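Local coordinates for CooT (Carboxydothermus hydrogenoformans, PDB 6FAN), which probably serves as a nickel chaperone in the maturation of carbon monoxide dehydrogenase, at the interface of chains A and B. Coordinates in Å, arbitrary orientation; residue numbers count along the deposited sequence, not the author numbering. Chains: chain A/B, CooT.

Contact 1: the interface of chains A and B. Residues chain A 22-26; chain B 48-51.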
loop_
_atom_site.group_PDB
_atom_site.type_symbol
_atom_site.label_atom_id
_atom_site.label_comp_id
_atom_site.label_asym_id
_atom_site.label_seq_id
_atom_site.Cartn_x
_atom_site.Cartn_y
_atom_site.Cartn_z
ATOM N N ASP A 22 -7.350 -6.930 -2.279
ATOM C CA ASP A 22 -8.179 -5.965 -1.602
ATOM C C ASP A 22 -7.426 -5.459 -0.372
ATOM O O ASP A 22 -7.074 -4.261 -0.311
ATOM C CB ASP A 22 -9.527 -6.583 -1.213
ATOM C CG ASP A 22 -10.397 -5.621 -0.412
ATOM O OD1 ASP A 22 -10.147 -4.411 -0.322
ATOM O OD2 ASP A 22 -11.343 -6.075 0.209
ATOM N N LYS A 23 -7.156 -6.352 0.595
ATOM C CA LYS A 23 -6.488 -5.934 1.837
ATOM C C LYS A 23 -5.026 -6.289 1.839
ATOM O O LYS A 23 -4.635 -7.360 1.348
ATOM C CB LYS A 23 -7.171 -6.567 3.074
ATOM C CG LYS A 23 -8.691 -6.506 3.110
ATOM C CD LYS A 23 -9.360 -5.246 3.655
ATOM C CE LYS A 23 -10.871 -5.322 3.527
ATOM N NZ LYS A 23 -11.269 -6.213 4.639
ATOM N N LEU A 24 -4.216 -5.370 2.354
ATOM C CA LEU A 24 -2.801 -5.691 2.615
ATOM C C LEU A 24 -2.490 -5.240 4.054
ATOM O O LEU A 24 -2.653 -4.076 4.385
ATOM C CB LEU A 24 -1.881 -4.972 1.597
ATOM C CG LEU A 24 -0.398 -5.355 1.588
ATOM C CD1 LEU A 24 0.247 -5.085 0.247
ATOM C CD2 LEU A 24 0.374 -4.619 2.669
ATOM N N ILE A 25 -2.088 -6.190 4.894
ATOM C CA ILE A 25 -1.950 -5.983 6.351
ATOM C C ILE A 25 -0.550 -6.466 6.762
ATOM O O ILE A 25 -0.311 -7.660 6.765
ATOM C CB ILE A 25 -3.026 -6.813 7.135
ATOM C CG1 ILE A 25 -4.441 -6.449 6.647
ATOM C CG2 ILE A 25 -2.891 -6.661 8.622
ATOM C CD1 ILE A 25 -5.429 -7.622 6.656
ATOM N N PRO A 26 0.369 -5.549 7.101
ATOM C CA PRO A 26 1.633 -5.933 7.701
ATOM C C PRO A 26 1.407 -6.681 9.027
ATOM O O PRO A 26 0.569 -6.257 9.846
ATOM C CB PRO A 26 2.356 -4.592 7.934
ATOM C CG PRO A 26 1.717 -3.672 6.882
ATOM C CD PRO A 26 0.286 -4.087 6.945
ATOM N N LYS B 48 -0.659 0.823 8.359
ATOM C CA LYS B 48 -1.470 -0.072 9.192
ATOM C C LYS B 48 -2.197 -1.086 8.346
ATOM O O LYS B 48 -2.192 -2.296 8.608
ATOM C CB LYS B 48 -2.449 0.755 10.066
ATOM C CG LYS B 48 -3.305 -0.112 10.962
ATOM C CD LYS B 48 -4.559 0.580 11.474
ATOM C CE LYS B 48 -5.041 -0.132 12.759
ATOM N N ARG B 49 -2.762 -0.606 7.259
ATOM C CA ARG B 49 -3.482 -1.470 6.361
ATOM C C ARG B 49 -3.971 -0.778 5.097
ATOM O O ARG B 49 -4.289 0.380 5.138
ATOM C CB ARG B 49 -4.650 -2.056 7.157
ATOM C CG ARG B 49 -5.880 -2.554 6.446
ATOM C CD ARG B 49 -6.844 -3.202 7.441
ATOM N NE ARG B 49 -7.888 -2.309 7.931
ATOM C CZ ARG B 49 -7.988 -1.835 9.167
ATOM N NH1 ARG B 49 -7.119 -2.161 10.087
ATOM N NH2 ARG B 49 -8.965 -1.031 9.483
ATOM N N LEU B 50 -3.934 -1.486 3.973
ATOM C CA LEU B 50 -4.552 -0.999 2.730
ATOM C C LEU B 50 -5.910 -1.654 2.621
ATOM O O LEU B 50 -6.052 -2.840 2.905
ATOM C CB LEU B 50 -3.690 -1.413 1.491
ATOM C CG LEU B 50 -2.230 -1.097 1.474
ATOM C CD1 LEU B 50 -1.638 -1.597 0.147
ATOM C CD2 LEU B 50 -2.063 0.459 1.737
ATOM N N GLU B 51 -6.878 -0.877 2.172
ATOM C CA GLU B 51 -8.231 -1.392 1.861
ATOM C C GLU B 51 -8.538 -0.866 0.491
ATOM O O GLU B 51 -9.156 0.158 0.373
ATOM C CB GLU B 51 -9.247 -0.894 2.884
ATOM C CG GLU B 51 -9.016 -1.384 4.277
ATOM C CD GLU B 51 -9.926 -0.795 5.321
ATOM O OE1 GLU B 51 -10.552 0.209 5.032
ATOM O OE2 GLU B 51 -9.940 -1.380 6.429
#
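A:Leu24 and B:Leu50 meet as neighbours in an antiparallel strand pairing that continues one CooT subunit's β-sheet into the other, joining the two all-β chains along strand 21-27 of chain A and strand 45-51 of chain B. The pairing occurs twice around a two-fold axis and may hold a genuine dimer together, although the structure alone does not show the state in solution. It illustrates edge-strand addition: two main-chain bonds fix the register of the strands, and side chains pack on either face. B:Leu50 N donates to A:Leu24 O at 2.9 Å, and A:Leu24 N returns a longer bond to B:Leu50 O at 3.2 Å. On one face the two leucines lie alongside each other, pointing the same way, with B:Leu50 CD1 against A:Leu24 CB at 3.7 Å. The opposite face is mixed. There the aliphatic stem of B:Arg49 runs beside A:Ile25, B:Arg49 CD lying 4.1 Å from A:Ile25 CG1, before a bend at chi3 (95°) turns the guanidinium toward its own chain's B:Glu51. B:Arg49 NE gives a nearly straight, salt-bridging hydrogen bond of 2.7 Å to B:Glu51 OE2. That oxygen lies in the guanidinium plane but is met on its anti side, 34° out of the carboxylate plane. An alanine in place of B:Arg49 would probably take away the stem packed on A:Ile25 and leave the B:Glu51 carboxylate without this charged mate and freer to turn. A:Lys23 CD and B:Glu51 CG also touch obliquely, at 3.9 Å.

Contact 2: the interface of chains A and B. Residues chain A 2, 52, 55; chain B 2-3, 52, 55.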
loop_
_atom_site.group_PDB
_atom_site.type_symbol
_atom_site.label_atom_id
_atom_site.label_comp_id
_atom_site.label_asym_id
_atom_site.label_seq_id
_atom_site.Cartn_x
_atom_site.Cartn_y
_atom_site.Cartn_z
ATOM N N CYS A 2 -10.372 0.220 -7.081
ATOM C CA CYS A 2 -10.256 -1.173 -7.505
ATOM C C CYS A 2 -8.998 -1.922 -6.964
ATOM O O CYS A 2 -7.956 -1.353 -6.602
ATOM C CB CYS A 2 -10.381 -1.318 -9.038
ATOM S SG CYS A 2 -12.060 -1.725 -9.606
ATOM N N LEU A 52 -1.037 3.044 -7.792
ATOM C CA LEU A 52 -2.439 2.651 -7.715
ATOM C C LEU A 52 -3.265 2.943 -8.978
ATOM O O LEU A 52 -4.187 2.157 -9.262
ATOM C CB LEU A 52 -3.097 3.194 -6.476
ATOM C CG LEU A 52 -2.521 2.614 -5.155
ATOM C CD1 LEU A 52 -3.246 3.257 -3.972
ATOM C CD2 LEU A 52 -2.502 1.052 -5.095
ATOM N N HIS A 55 -2.662 0.014 -11.085
ATOM C CA HIS A 55 -3.095 -1.265 -10.428
ATOM C C HIS A 55 -1.950 -2.123 -9.957
ATOM O O HIS A 55 -2.011 -3.321 -10.124
ATOM C CB HIS A 55 -4.063 -2.072 -11.350
ATOM C CG HIS A 55 -5.234 -1.277 -11.844
ATOM N ND1 HIS A 55 -6.191 -0.748 -11.004
ATOM C CD2 HIS A 55 -5.532 -0.829 -13.085
ATOM C CE1 HIS A 55 -7.080 -0.079 -11.719
ATOM N NE2 HIS A 55 -6.700 -0.111 -12.987
ATOM N N CYS B 2 -7.573 1.291 -8.297
ATOM C CA CYS B 2 -7.944 2.728 -8.178
ATOM C C CYS B 2 -7.164 3.489 -7.087
ATOM O O CYS B 2 -6.608 2.906 -6.111
ATOM C CB CYS B 2 -9.458 2.911 -7.968
ATOM S SG CYS B 2 -10.360 2.267 -9.329
ATOM N N GLU B 3 -7.063 4.788 -7.301
ATOM C CA GLU B 3 -6.512 5.710 -6.359
ATOM C C GLU B 3 -7.287 5.664 -5.021
ATOM O O GLU B 3 -8.489 5.486 -4.971
ATOM C CB GLU B 3 -6.509 7.118 -6.961
ATOM C CG GLU B 3 -7.864 7.632 -7.472
ATOM C CD GLU B 3 -8.293 7.117 -8.825
ATOM O OE1 GLU B 3 -8.069 5.961 -9.227
ATOM O OE2 GLU B 3 -8.899 7.963 -9.542
ATOM N N LEU B 52 -8.096 -1.576 -0.527
ATOM C CA LEU B 52 -8.092 -1.031 -1.888
ATOM C C LEU B 52 -9.458 -0.974 -2.580
ATOM O O LEU B 52 -9.714 -0.026 -3.333
ATOM C CB LEU B 52 -7.063 -1.703 -2.773
ATOM C CG LEU B 52 -5.598 -1.581 -2.269
ATOM C CD1 LEU B 52 -4.670 -2.215 -3.271
ATOM C CD2 LEU B 52 -5.180 -0.088 -2.159
ATOM N N HIS B 55 -10.978 2.110 -1.271
ATOM C CA HIS B 55 -10.205 3.341 -1.576
ATOM C C HIS B 55 -9.567 3.979 -0.315
ATOM O O HIS B 55 -9.572 5.191 -0.180
ATOM C CB HIS B 55 -11.022 4.386 -2.327
ATOM C CG HIS B 55 -11.737 3.850 -3.535
ATOM N ND1 HIS B 55 -11.071 3.385 -4.646
ATOM C CD2 HIS B 55 -13.053 3.637 -3.771
ATOM C CE1 HIS B 55 -11.947 2.920 -5.528
ATOM N NE2 HIS B 55 -13.157 3.087 -5.031
#
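The N-terminal segments of the two chains come together where A:Leu52 meets B:Cys2 and its own counterpart, B:Leu52. In this CooT-family protein the cysteine is the first ordered residue of each chain, and the pair of thiols near the two-fold axis is a plausible site for nickel, a role inferred here from the protein's proposed function. A:Leu52 shows how one side chain can serve two neighbours. Its CB lies 3.5 Å from B:Cys2 O, the main-chain carbonyl. CG is held anti to its own carbonyl carbon (chi1 -65°), carrying the branch toward the axis. From there A:Leu52 CD1 stays near B:Cys2 O, at 4.0 Å. The other methyl, A:Leu52 CD2, reaches B:Leu52 CD2 at 4.1 Å, the two leucines crossing at about a right angle. B:Cys2 is poorly ordered, and its details deserve caution: its N makes a weak hydrogen bond to A:Cys2 O, and B:Cys2 SG lies 3.6 Å from A:Cys2 CB. The sulfurs themselves, A:Cys2 SG and B:Cys2 SG, stand 4.3 Å apart as modelled, too far for a disulfide. Imidazoles flank the pair on both sides, by proximity alone and with uncertain positions at the termini. A:His55 ND1 is 3.7 Å from B:Cys2 N. B:His55 CE1 is 3.5 Å from A:Cys2 N. Within chain B, B:His55 ND1 also makes a weak hydrogen bond to B:Glu3 O.

The centres of the C-alpha atoms of contact 1 and contact 2 lie about 12 Å apart on the same two-fold interface, and chain B passes directly from one to the other: strand 45-51, paired in contact 1, ends immediately before the leucine that enters contact 2. Strand pairing could therefore set the spacing and orientation of the two N-terminal cysteines. No residue belongs to both contacts. Contact 1 has a twin with the chains exchanged, while contact 2 brings like residues of both chains together. If nickel binds between the two cysteines, one from each chain, the site would probably require both subunits.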